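Local coordinates for fusion DH (Streptomyces sp. MJ635-86F5, PDB 6K97), which joins in one engineered chain the halves of a split polyketide synthase dehydratase domain from cremimycin biosynthesis, which probably dehydrates carrier-bound polyketide intermediates, at residues G52-R57 and T101-S106; S110-V115 and R131-D136; D195-A200 and R221-S226; G227-A232 and H295-G300; R283-G288 and G313-S318. All coordinates share one frame; numbering follows the deposited sequence.

Interaction 1 of 5, residues G52-R57 and T101-S106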
# COMPACT_ATOMS: atom_id res chain seq x y z
N GLY A 52 -3.73 -4.58 7.04
CA GLY A 52 -4.70 -5.54 7.55
C GLY A 52 -5.79 -4.85 8.33
O GLY A 52 -5.67 -3.68 8.69
N ARG A 53 -6.85 -5.60 8.57
CA ARG A 53 -7.98 -5.12 9.36
C ARG A 53 -7.81 -5.70 10.75
O ARG A 53 -7.55 -6.89 10.90
CB ARG A 53 -9.31 -5.60 8.75
CG ARG A 53 -10.54 -5.06 9.47
CD ARG A 53 -11.83 -5.47 8.77
NE ARG A 53 -12.99 -4.86 9.42
CZ ARG A 53 -13.70 -5.41 10.41
NH1 ARG A 53 -13.40 -6.63 10.88
NH2 ARG A 53 -14.73 -4.76 10.94
N LEU A 54 -7.98 -4.86 11.77
CA LEU A 54 -7.90 -5.32 13.14
C LEU A 54 -9.16 -5.07 13.97
O LEU A 54 -9.49 -3.94 14.35
CB LEU A 54 -6.71 -4.68 13.78
CG LEU A 54 -6.27 -5.29 15.10
CD1 LEU A 54 -6.26 -6.81 15.07
CD2 LEU A 54 -4.89 -4.75 15.36
N ALA A 55 -9.89 -6.16 14.24
CA ALA A 55 -11.14 -6.11 14.97
C ALA A 55 -11.16 -7.14 16.10
O ALA A 55 -10.88 -8.28 15.91
CB ALA A 55 -12.32 -6.36 14.03
N LEU A 56 -11.54 -6.72 17.28
CA LEU A 56 -11.54 -7.62 18.41
C LEU A 56 -12.43 -8.83 18.15
O LEU A 56 -12.12 -9.91 18.59
CB LEU A 56 -11.96 -6.86 19.65
CG LEU A 56 -11.64 -7.50 20.99
CD1 LEU A 56 -10.20 -7.87 21.11
CD2 LEU A 56 -12.07 -6.58 22.12
N ARG A 57 -13.52 -8.65 17.40
CA ARG A 57 -14.45 -9.73 17.12
C ARG A 57 -13.81 -10.82 16.29
O ARG A 57 -14.17 -11.97 16.45
CB ARG A 57 -15.69 -9.21 16.38
CG ARG A 57 -16.51 -8.24 17.22
CD ARG A 57 -17.72 -7.69 16.47
NE ARG A 57 -18.89 -8.55 16.62
CZ ARG A 57 -19.89 -8.37 17.50
NH1 ARG A 57 -19.91 -7.34 18.34
NH2 ARG A 57 -20.89 -9.25 17.52
N THR A 101 1.63 5.88 21.18
CA THR A 101 0.23 5.77 21.56
C THR A 101 -0.31 4.33 21.44
O THR A 101 -0.06 3.64 20.48
CB THR A 101 -0.60 6.75 20.69
OG1 THR A 101 -0.00 8.06 20.77
CG2 THR A 101 -2.08 6.87 21.18
N PRO A 102 -1.06 3.87 22.44
CA PRO A 102 -1.56 2.53 22.29
C PRO A 102 -2.66 2.44 21.27
O PRO A 102 -3.19 3.47 20.85
CB PRO A 102 -2.07 2.16 23.70
CG PRO A 102 -2.06 3.40 24.50
CD PRO A 102 -1.11 4.33 23.84
N LEU A 103 -2.97 1.21 20.90
CA LEU A 103 -4.04 0.89 20.00
C LEU A 103 -5.07 0.18 20.83
O LEU A 103 -4.83 -0.92 21.31
CB LEU A 103 -3.52 -0.03 18.91
CG LEU A 103 -4.41 -0.04 17.68
CD1 LEU A 103 -3.71 -0.81 16.54
CD2 LEU A 103 -5.70 -0.67 18.01
N VAL A 104 -6.21 0.82 21.05
CA VAL A 104 -7.21 0.32 21.95
C VAL A 104 -8.16 -0.50 21.12
O VAL A 104 -8.55 -0.08 20.05
CB VAL A 104 -7.93 1.49 22.64
CG1 VAL A 104 -9.06 1.00 23.53
CG2 VAL A 104 -6.91 2.27 23.48
N LEU A 105 -8.52 -1.68 21.60
CA LEU A 105 -9.50 -2.52 20.91
C LEU A 105 -10.77 -2.58 21.75
O LEU A 105 -10.70 -2.57 23.00
CB LEU A 105 -8.97 -3.92 20.71
CG LEU A 105 -7.73 -4.06 19.82
CD1 LEU A 105 -7.07 -5.41 19.97
CD2 LEU A 105 -8.04 -3.81 18.38
N SER A 106 -11.91 -2.64 21.06
CA SER A 106 -13.18 -2.94 21.69
C SER A 106 -14.05 -3.75 20.74
O SER A 106 -13.74 -3.85 19.55
CB SER A 106 -13.89 -1.66 22.12
OG SER A 106 -14.54 -1.05 21.01

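Interaction 2 of 5, residues S110-V115 and R131-D136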
# COMPACT_ATOMS: atom_id res chain seq x y z
N SER A 110 -13.19 -1.34 14.98
CA SER A 110 -12.25 -2.05 14.13
C SER A 110 -11.39 -1.05 13.38
O SER A 110 -11.85 0.04 13.02
CB SER A 110 -12.97 -2.92 13.11
OG SER A 110 -13.48 -2.06 12.13
N SER A 111 -10.13 -1.45 13.17
CA SER A 111 -9.10 -0.52 12.79
C SER A 111 -8.45 -0.97 11.49
O SER A 111 -8.20 -2.14 11.28
CB SER A 111 -8.04 -0.48 13.90
OG SER A 111 -8.35 0.40 14.96
N LEU A 112 -8.14 -0.03 10.62
CA LEU A 112 -7.19 -0.30 9.56
C LEU A 112 -5.79 -0.26 10.15
O LEU A 112 -5.43 0.69 10.77
CB LEU A 112 -7.31 0.70 8.43
CG LEU A 112 -8.70 0.92 7.83
CD1 LEU A 112 -8.52 1.66 6.53
CD2 LEU A 112 -9.47 -0.39 7.61
N LEU A 113 -5.02 -1.30 9.93
CA LEU A 113 -3.65 -1.44 10.45
C LEU A 113 -2.63 -1.48 9.30
O LEU A 113 -2.79 -2.21 8.30
CB LEU A 113 -3.57 -2.77 11.20
CG LEU A 113 -2.24 -3.02 11.85
CD1 LEU A 113 -1.92 -1.99 12.92
CD2 LEU A 113 -2.22 -4.45 12.41
N GLN A 114 -1.55 -0.74 9.48
CA GLN A 114 -0.52 -0.57 8.44
C GLN A 114 0.89 -0.60 9.01
O GLN A 114 1.17 -0.00 10.05
CB GLN A 114 -0.73 0.70 7.63
CG GLN A 114 -2.01 0.56 6.79
CD GLN A 114 -2.22 1.60 5.69
OE1 GLN A 114 -1.54 2.65 5.61
NE2 GLN A 114 -3.21 1.30 4.83
N VAL A 115 1.78 -1.27 8.29
CA VAL A 115 3.19 -1.21 8.54
C VAL A 115 3.85 -0.66 7.31
O VAL A 115 3.67 -1.21 6.24
CB VAL A 115 3.75 -2.61 8.80
CG1 VAL A 115 5.23 -2.52 9.11
CG2 VAL A 115 2.99 -3.31 9.95
N ARG A 131 1.04 2.07 12.31
CA ARG A 131 0.03 3.08 12.48
C ARG A 131 -1.35 2.49 12.18
O ARG A 131 -1.45 1.44 11.54
CB ARG A 131 0.27 4.26 11.54
CG ARG A 131 -0.01 3.87 10.08
CD ARG A 131 0.18 4.98 9.08
NE ARG A 131 -0.20 4.50 7.76
CZ ARG A 131 -0.26 5.28 6.66
NH1 ARG A 131 -0.60 4.73 5.50
NH2 ARG A 131 0.00 6.59 6.70
N SER A 132 -2.39 3.13 12.69
CA SER A 132 -3.76 2.67 12.47
C SER A 132 -4.73 3.83 12.58
O SER A 132 -4.36 4.96 12.99
CB SER A 132 -4.18 1.61 13.50
OG SER A 132 -4.42 2.17 14.79
N HIS A 133 -5.94 3.55 12.17
CA HIS A 133 -7.03 4.44 12.45
C HIS A 133 -8.33 3.68 12.41
O HIS A 133 -8.45 2.65 11.69
CB HIS A 133 -7.03 5.67 11.51
CG HIS A 133 -7.49 5.42 10.11
ND1 HIS A 133 -8.75 4.95 9.81
CD2 HIS A 133 -6.91 5.69 8.92
CE1 HIS A 133 -8.89 4.88 8.51
NE2 HIS A 133 -7.79 5.32 7.94
N GLY A 134 -9.31 4.19 13.16
CA GLY A 134 -10.65 3.58 13.22
C GLY A 134 -11.30 3.54 11.83
O GLY A 134 -11.11 4.44 10.98
N GLU A 135 -12.08 2.48 11.59
CA GLU A 135 -12.65 2.22 10.25
C GLU A 135 -13.37 3.37 9.56
O GLU A 135 -13.27 3.47 8.34
CB GLU A 135 -13.57 1.01 10.25
CG GLU A 135 -12.95 -0.20 9.58
CD GLU A 135 -13.99 -1.14 9.02
OE1 GLU A 135 -15.01 -0.69 8.43
OE2 GLU A 135 -13.79 -2.36 9.18
N ASP A 136 -14.06 4.23 10.31
CA ASP A 136 -14.64 5.43 9.68
C ASP A 136 -14.10 6.73 10.31
O ASP A 136 -14.84 7.64 10.67
CB ASP A 136 -16.20 5.37 9.59
CG ASP A 136 -16.86 4.65 10.78
OD1 ASP A 136 -16.46 4.89 11.94
OD2 ASP A 136 -17.81 3.85 10.55

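Interaction 3 of 5, residues D195-A200 and R221-S226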
# COMPACT_ATOMS: atom_id res chain seq x y z
N ASP A 195 15.64 -21.01 43.37
CA ASP A 195 14.30 -21.06 44.01
C ASP A 195 13.15 -21.07 42.98
O ASP A 195 13.01 -20.13 42.20
CB ASP A 195 14.09 -19.86 44.95
CG ASP A 195 15.27 -19.62 45.90
OD1 ASP A 195 16.39 -20.09 45.58
OD2 ASP A 195 15.08 -18.96 46.96
N ALA A 196 12.31 -22.12 43.03
CA ALA A 196 11.09 -22.21 42.19
C ALA A 196 9.99 -21.17 42.57
O ALA A 196 9.79 -20.89 43.76
CB ALA A 196 10.51 -23.61 42.26
N TRP A 197 9.31 -20.61 41.58
CA TRP A 197 8.30 -19.58 41.80
C TRP A 197 6.89 -20.16 41.74
O TRP A 197 6.64 -21.14 41.06
CB TRP A 197 8.37 -18.49 40.71
CG TRP A 197 9.57 -17.61 40.70
CD1 TRP A 197 10.79 -17.83 41.29
CD2 TRP A 197 9.71 -16.39 39.96
NE1 TRP A 197 11.67 -16.80 40.99
CE2 TRP A 197 11.02 -15.89 40.20
CE3 TRP A 197 8.85 -15.64 39.18
CZ2 TRP A 197 11.47 -14.70 39.66
CZ3 TRP A 197 9.30 -14.42 38.65
CH2 TRP A 197 10.60 -13.98 38.87
N ASP A 198 5.95 -19.51 42.41
CA ASP A 198 4.53 -19.85 42.27
C ASP A 198 3.99 -18.86 41.22
O ASP A 198 3.72 -17.69 41.51
CB ASP A 198 3.84 -19.73 43.61
CG ASP A 198 2.48 -20.30 43.60
OD1 ASP A 198 1.81 -20.19 42.58
OD2 ASP A 198 2.04 -20.85 44.63
N THR A 199 3.85 -19.33 40.00
CA THR A 199 3.47 -18.50 38.89
C THR A 199 2.00 -18.09 38.94
O THR A 199 1.64 -16.98 38.48
CB THR A 199 3.82 -19.16 37.52
OG1 THR A 199 3.14 -20.42 37.33
CG2 THR A 199 5.31 -19.39 37.45
N ALA A 200 1.14 -18.94 39.47
CA ALA A 200 -0.25 -18.51 39.62
C ALA A 200 -0.30 -17.37 40.64
O ALA A 200 -1.05 -16.41 40.48
CB ALA A 200 -1.14 -19.66 40.06
N ARG A 221 4.26 -20.83 32.59
CA ARG A 221 3.95 -22.07 33.31
C ARG A 221 4.84 -22.35 34.55
O ARG A 221 4.40 -23.01 35.47
CB ARG A 221 4.05 -23.33 32.38
CG ARG A 221 3.13 -23.54 31.17
CD ARG A 221 1.78 -22.82 30.96
NE ARG A 221 1.02 -22.49 32.14
CZ ARG A 221 -0.08 -21.72 32.12
NH1 ARG A 221 -0.55 -21.24 30.97
NH2 ARG A 221 -0.71 -21.45 33.26
N ALA A 222 6.09 -21.89 34.55
CA ALA A 222 7.10 -22.23 35.59
C ALA A 222 8.28 -21.25 35.56
O ALA A 222 8.58 -20.70 34.53
CB ALA A 222 7.61 -23.65 35.41
N ALA A 223 8.93 -21.00 36.69
CA ALA A 223 10.02 -20.04 36.74
C ALA A 223 10.91 -20.21 37.95
O ALA A 223 10.43 -20.49 39.03
CB ALA A 223 9.46 -18.65 36.70
N TRP A 224 12.21 -20.02 37.76
CA TRP A 224 13.23 -20.10 38.83
C TRP A 224 14.10 -18.89 38.73
O TRP A 224 14.34 -18.39 37.64
CB TRP A 224 14.12 -21.33 38.66
CG TRP A 224 13.36 -22.59 38.48
CD1 TRP A 224 13.13 -23.55 39.44
CD2 TRP A 224 12.71 -23.06 37.27
NE1 TRP A 224 12.38 -24.59 38.90
CE2 TRP A 224 12.11 -24.31 37.58
CE3 TRP A 224 12.60 -22.57 35.98
CZ2 TRP A 224 11.39 -25.07 36.63
CZ3 TRP A 224 11.89 -23.34 35.01
CH2 TRP A 224 11.30 -24.58 35.36
N SER A 225 14.57 -18.40 39.85
CA SER A 225 15.62 -17.41 39.81
C SER A 225 16.84 -17.91 40.56
O SER A 225 16.74 -18.68 41.50
CB SER A 225 15.15 -16.09 40.39
OG SER A 225 14.67 -16.30 41.66
N SER A 226 18.00 -17.49 40.07
CA SER A 226 19.30 -17.71 40.69
C SER A 226 20.13 -16.48 40.42
O SER A 226 20.37 -16.12 39.25
CB SER A 226 19.99 -18.93 40.06
OG SER A 226 20.16 -18.74 38.65

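Interaction 4 of 5, residues G227-A232 and H295-G300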
# COMPACT_ATOMS: atom_id res chain seq x y z
N GLY A 227 20.57 -15.81 41.47
CA GLY A 227 21.32 -14.58 41.32
C GLY A 227 20.36 -13.57 40.74
O GLY A 227 19.17 -13.58 41.06
N GLU A 228 20.86 -12.69 39.89
CA GLU A 228 20.00 -11.68 39.30
C GLU A 228 19.19 -12.21 38.08
O GLU A 228 18.29 -11.53 37.58
CB GLU A 228 20.83 -10.43 38.91
CG GLU A 228 20.89 -9.34 39.98
CD GLU A 228 21.07 -7.94 39.37
OE1 GLU A 228 20.17 -7.10 39.56
OE2 GLU A 228 22.08 -7.69 38.67
N ASP A 229 19.47 -13.45 37.66
CA ASP A 229 18.87 -14.04 36.48
C ASP A 229 17.56 -14.81 36.70
O ASP A 229 17.34 -15.39 37.75
CB ASP A 229 19.88 -15.02 35.88
CG ASP A 229 21.06 -14.32 35.24
OD1 ASP A 229 21.05 -13.05 35.09
OD2 ASP A 229 22.01 -15.07 34.86
N ILE A 230 16.73 -14.87 35.66
CA ILE A 230 15.51 -15.64 35.73
C ILE A 230 15.40 -16.62 34.58
O ILE A 230 15.79 -16.30 33.48
CB ILE A 230 14.31 -14.71 35.70
CG1 ILE A 230 14.48 -13.65 36.80
CG2 ILE A 230 13.03 -15.50 35.85
CD1 ILE A 230 13.69 -12.39 36.55
N TYR A 231 14.86 -17.80 34.84
CA TYR A 231 14.60 -18.81 33.82
C TYR A 231 13.13 -19.15 33.79
O TYR A 231 12.53 -19.39 34.84
CB TYR A 231 15.37 -20.08 34.14
CG TYR A 231 16.86 -19.90 34.08
CD1 TYR A 231 17.58 -19.49 35.20
CD2 TYR A 231 17.55 -20.10 32.89
CE1 TYR A 231 18.95 -19.30 35.15
CE2 TYR A 231 18.93 -19.90 32.83
CZ TYR A 231 19.62 -19.52 33.97
OH TYR A 231 20.98 -19.34 33.92
N ALA A 232 12.52 -19.17 32.61
CA ALA A 232 11.08 -19.33 32.50
C ALA A 232 10.67 -20.34 31.44
O ALA A 232 11.21 -20.32 30.33
CB ALA A 232 10.48 -17.99 32.16
N HIS A 295 15.95 -17.40 29.13
CA HIS A 295 16.93 -16.85 30.08
C HIS A 295 16.77 -15.35 30.07
O HIS A 295 16.96 -14.69 29.03
CB HIS A 295 18.35 -17.28 29.66
CG HIS A 295 19.43 -16.90 30.63
ND1 HIS A 295 20.77 -17.15 30.39
CD2 HIS A 295 19.39 -16.26 31.83
CE1 HIS A 295 21.50 -16.72 31.40
NE2 HIS A 295 20.69 -16.18 32.29
N ILE A 296 16.38 -14.79 31.21
CA ILE A 296 16.26 -13.34 31.38
C ILE A 296 17.36 -12.80 32.26
O ILE A 296 17.56 -13.33 33.36
CB ILE A 296 14.93 -12.98 32.05
CG1 ILE A 296 13.79 -13.61 31.24
CG2 ILE A 296 14.74 -11.45 32.15
CD1 ILE A 296 12.42 -13.51 31.88
N THR A 297 18.08 -11.79 31.80
CA THR A 297 19.15 -11.10 32.60
C THR A 297 18.92 -9.58 32.65
O THR A 297 18.41 -9.00 31.68
CB THR A 297 20.55 -11.32 32.01
OG1 THR A 297 20.60 -10.74 30.70
CG2 THR A 297 20.85 -12.82 31.87
N PRO A 298 19.31 -8.92 33.75
CA PRO A 298 19.11 -7.46 33.86
C PRO A 298 20.00 -6.70 32.92
O PRO A 298 21.04 -7.22 32.53
CB PRO A 298 19.50 -7.17 35.29
CG PRO A 298 20.50 -8.23 35.62
CD PRO A 298 19.98 -9.47 34.94
N ASP A 299 19.58 -5.49 32.53
CA ASP A 299 20.28 -4.75 31.49
C ASP A 299 20.31 -3.27 31.80
O ASP A 299 20.37 -2.44 30.89
CB ASP A 299 19.55 -4.96 30.17
CG ASP A 299 20.34 -4.45 29.00
OD1 ASP A 299 21.56 -4.70 28.99
OD2 ASP A 299 19.75 -3.80 28.09
N GLY A 300 20.35 -2.90 33.05
CA GLY A 300 20.25 -1.49 33.37
C GLY A 300 18.87 -1.29 33.94
O GLY A 300 18.15 -2.26 34.11

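Interaction 5 of 5, residues R283-G288 and G313-S318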
# COMPACT_ATOMS: atom_id res chain seq x y z
N ARG A 283 16.01 -10.57 17.25
CA ARG A 283 16.47 -11.45 16.19
C ARG A 283 15.81 -12.79 16.42
O ARG A 283 15.95 -13.35 17.48
CB ARG A 283 17.98 -11.62 16.27
CG ARG A 283 18.56 -12.41 15.08
CD ARG A 283 20.08 -12.61 15.11
NE ARG A 283 20.76 -11.66 14.22
CZ ARG A 283 21.14 -10.43 14.56
NH1 ARG A 283 20.92 -9.98 15.80
NH2 ARG A 283 21.72 -9.65 13.67
N VAL A 284 14.97 -13.23 15.48
CA VAL A 284 14.32 -14.51 15.54
C VAL A 284 15.10 -15.46 14.65
O VAL A 284 15.30 -15.11 13.51
CB VAL A 284 12.93 -14.46 14.98
CG1 VAL A 284 12.31 -15.83 14.99
CG2 VAL A 284 12.10 -13.55 15.84
N HIS A 285 15.52 -16.62 15.16
CA HIS A 285 16.29 -17.59 14.34
C HIS A 285 15.37 -18.65 13.71
O HIS A 285 15.70 -19.22 12.69
CB HIS A 285 17.41 -18.27 15.16
CG HIS A 285 18.24 -17.31 15.97
ND1 HIS A 285 19.36 -16.70 15.47
CD2 HIS A 285 18.07 -16.82 17.22
CE1 HIS A 285 19.88 -15.91 16.39
NE2 HIS A 285 19.09 -15.94 17.45
N HIS A 286 14.23 -18.95 14.33
CA HIS A 286 13.24 -19.89 13.75
C HIS A 286 11.82 -19.46 14.17
O HIS A 286 11.58 -19.15 15.28
CB HIS A 286 13.48 -21.31 14.24
CG HIS A 286 14.79 -21.88 13.81
ND1 HIS A 286 15.88 -21.98 14.66
CD2 HIS A 286 15.21 -22.32 12.61
CE1 HIS A 286 16.89 -22.53 14.03
NE2 HIS A 286 16.51 -22.75 12.78
N SER A 287 10.92 -19.44 13.22
CA SER A 287 9.60 -18.96 13.36
C SER A 287 8.75 -20.08 13.87
O SER A 287 9.15 -21.19 13.78
CB SER A 287 9.03 -18.59 11.97
OG SER A 287 9.56 -17.33 11.51
N GLY A 288 7.56 -19.77 14.42
CA GLY A 288 6.64 -20.83 14.78
C GLY A 288 6.85 -21.60 16.08
O GLY A 288 6.15 -22.55 16.31
N GLY A 313 15.87 -27.42 22.46
CA GLY A 313 17.14 -26.70 22.56
C GLY A 313 17.57 -25.91 21.32
O GLY A 313 18.63 -25.32 21.32
N ASN A 314 16.79 -25.88 20.25
CA ASN A 314 17.09 -25.00 19.16
C ASN A 314 16.91 -23.57 19.63
O ASN A 314 15.92 -23.24 20.30
CB ASN A 314 16.13 -25.22 17.97
CG ASN A 314 16.05 -26.67 17.52
OD1 ASN A 314 17.06 -27.31 17.15
ND2 ASN A 314 14.83 -27.20 17.52
N ALA A 315 17.84 -22.71 19.28
CA ALA A 315 17.74 -21.29 19.56
C ALA A 315 16.56 -20.69 18.77
O ALA A 315 16.43 -20.93 17.58
CB ALA A 315 19.04 -20.63 19.17
N VAL A 316 15.67 -19.94 19.40
CA VAL A 316 14.51 -19.40 18.70
C VAL A 316 14.61 -17.89 18.59
O VAL A 316 14.47 -17.35 17.50
CB VAL A 316 13.21 -19.74 19.43
CG1 VAL A 316 12.02 -18.96 18.89
CG2 VAL A 316 12.95 -21.21 19.35
N VAL A 317 14.77 -17.20 19.72
CA VAL A 317 14.80 -15.75 19.66
C VAL A 317 15.67 -15.20 20.71
O VAL A 317 15.81 -15.78 21.79
CB VAL A 317 13.38 -15.16 19.79
CG1 VAL A 317 12.71 -15.65 21.02
CG2 VAL A 317 13.40 -13.66 19.78
N SER A 318 16.30 -14.09 20.39
CA SER A 318 16.99 -13.29 21.39
C SER A 318 16.60 -11.80 21.28
O SER A 318 16.22 -11.34 20.19
CB SER A 318 18.51 -13.49 21.27
OG SER A 318 19.03 -12.81 20.19

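Interaction 1 of 5, residues G52-R57 and T101-S106
Leu105 lays its two methyl branches against a pair of leucines, Leu54 and Leu56, that leave the neighbouring segment two residues apart. The contact belongs to the first hot-dog half of the fused dehydratase, where the end of strand 48-55 meets the loop joining strands 93-99 and 110-117. Leu105 CG stands anti to its own carbonyl carbon (chi1 -64°), and its two methyls meet different partners. CD2 comes up to Leu54 CG at 4.0 Å, the two side chains crossing nearly at right angles, while CD1 reaches Leu56 CD1 at 4.1 Å in an oblique crossing. Both partner leucines hold CG anti to the backbone N, at chi1 -166° for Leu54 and -163° for Leu56, and both CB atoms point toward the loop. Leu54 also meets Leu103, tip to tip, with CD2 and CD1 4.3 Å apart. The cluster is apolar and buried, and about 270 Å² of surface is lost between the segments. Backbone bonding secures each side separately: Leu54 pairs with Ser111, whereas Leu103 and Leu105 pair with Val73 and Thr71. Leu56 also leans on main chain. Its CB lies 3.5 Å from Ser106 O, and its CD2 methyl sits 3.7 Å from Ser106 C.

Interaction 2 of 5, residues S110-V115 and R131-D136
Glu135 OE2 forms a salt bridge with Arg53 NE; the same oxygen accepts a weak hydrogen bond from Ser110 OG at 3.0 Å. The backbone N of Glu135 is held more firmly, donating to Ser110 O at 2.8 Å and lying in the carbonyl plane. From there the hairpin of strands 110-117 and 126-134 zips up antiparallel, its short axes at 156°. Leu112 and His133 exchange two bonds, N to O at 2.9 Å from Leu112 and 3.2 Å from His133, and Gln114 and Arg131 form the next such pair. Between them Leu113 faces Ser132 in a non-hydrogen-bonded pair, and Ser132 OG turns to His143. On the opposite sheet face Leu112 and His133 run side by side, the methyl CD1 3.8 Å from the ring atom CE1. Gln114 and Arg131 do likewise, with amide and guanidinium planes 33° apart; their tips are modelled too close to judge, and only a weak bond from NE to OE1 is indicated. That face meets the second subunit: Gln114 NE2 bonds Gly28 O, Arg131 NH1 bonds Glu42 O, and Leu112 packs on Leu29, all three partners lying in that subunit. His133 is gripped at both nitrogens, ND1 donating to Gly134 O at 2.7 Å from above the carbonyl plane and NE2 bonding Glu30 OE2 of the second subunit. With an acceptor at each nitrogen, the imidazole may well be doubly protonated and positively charged at this subunit interface.

Interaction 3 of 5, residues D195-A200 and R221-S226
Trp197 lies flat over strand 220-226 in the second hot-dog half of the fusion, one face of the indole covering the CB of Ala223, which sits 3.7 Å from the ring plane and off toward the rim. At its edge, in the ring plane, NE1 donates to Ser225 OG at 3.1 Å with a nearly straight N-H...O angle of 169°. Face and edge together fix the rotation of the indole. The other tryptophan, Trp224, points to the other side of the strand, where its CD1 meets Ala196 CA obliquely at 3.7 Å. This is the edge of a region predicted as the C-terminal hot-dog fold: the short strand 195-196 runs antiparallel to strand 220-226 and is the outermost strand within this chain on that side. Backbone bonds tie it on, among them Trp197 N to Ala223 O at 2.8 Å, nearly along the C=O axis, and a weak one from Ser225 N to Asp195 O at 3.3 Å. The chain then leaves the sheet. Asp198 takes the N-cap position of helix 199-208, its OD1 bonded to Gly201 N. On strand 220-226, Arg221 and Ala222 both face Asp233 of the next strand in a classic beta bulge. Thr199, in the first turn of the helix, faces that bulge, and its CG2, anti to the carbonyl carbon, comes to 3.8 Å from Ala222 CA.

Interaction 4 of 5, residues G227-A232 and H295-G300
His295 keeps CG anti to the backbone N (chi1 -174°), which swings its imidazole across to the neighbouring strand between Asp229 and Tyr231. NE2 donates to Asp229 OD2 at 3.1 Å and 167°; the oxygen lies in the ring plane, yet it is met from well above the carboxylate plane. Such a His-carboxylate bond would be expected to favour a proton on NE2. Tyr231, with CG beside its backbone N, runs alongside the histidine, and the two rings form an offset stack, centroids 4.6 Å apart and planes at 19°. The displacement puts the tyrosine OH over the imidazole face near its rim, 3.5 Å from the plane. Asp229 OD1, the other branch, rests 3.2 Å from the Thr297 methyl CG2. On the opposite face Ile230 and Ile296 share one conformation, CG1 anti to the carbonyl carbon, and their CB atoms stand 4.1 Å apart. Their backbones exchange two nearly straight bonds, Ile230 N to Ile296 O at 2.9 Å and Ile296 N to Ile230 O at 2.8 Å. Both isoleucines pack on Ala261 of helix 252-266, the hot-dog signature of an antiparallel sheet with a helix against it, here in the second half of the fusion.

Interaction 5 of 5, residues R283-G288 and G313-S318
His286 sets CG anti to its carbonyl carbon (chi1 -63°), and its ring edge thereby reaches the facing strand: ND1 donates to Ala315 O at 3.2 Å, almost along the C=O axis and with the oxygen close to the ring plane. His285 makes the same choice of first torsion but turns its ring differently, so that its CD2 atom lies 3.6 Å from Val316 O. Val317 places CG1 in the crowded position between N and carbonyl carbon, leaving CG2 anti to N; that methyl touches Arg283 O at 3.4 Å and, obliquely, Val284 CG2 at 4.2 Å. These side chains decorate the end of an antiparallel pairing of strands 273-284 and 315-327, in the second hot-dog half of the fusion. Arg283 and Ser318 form a hydrogen-bonded pair, with N to O at 3.0 Å from each residue and both bonds nearly straight. Val284 and Val317 follow as a non-hydrogen-bonded pair. On its other side strand 315-327 carries a classic beta bulge, Val316 and Val317 both facing Ala308. The backbone of Val316, at a psi of -55°, departs there from the usual strand conformation. Its carbonyl still receives His285 N at 2.7 Å, although the donor stands 31° above the carbonyl plane. The long chain of Arg283 leads away from the pairing to a salt bridge between NH1 and Glu93, a residue of the other half of the fusion. The Val316 side chain packs on Ala289 and Asp310, with its CG1 methyl 3.6 Å from His286 O.

Interactions 1 and 2 lie in the first hot-dog half, their centres about 8 Å apart and physically joined: Arg53 NE meets Glu135 OE2 at 2.6 Å, and strands 48-55 and 110-117 are neighbours in the sheet. Both also touch the second subunit. Interactions 3, 4 and 5 lie in the second half. Interactions 3 and 4, centres about 12 Å apart, adjoin through a probable bond from Tyr231 N to Trp224 O of 2.9 Å. Interaction 5 does not touch interaction 4 (nearest atoms about 7 Å), though their segments alternate along the chain. Interactions 2 and 3 are farthest apart, centres about 39 Å, although the halves themselves adjoin through strands 93-99 and 273-284.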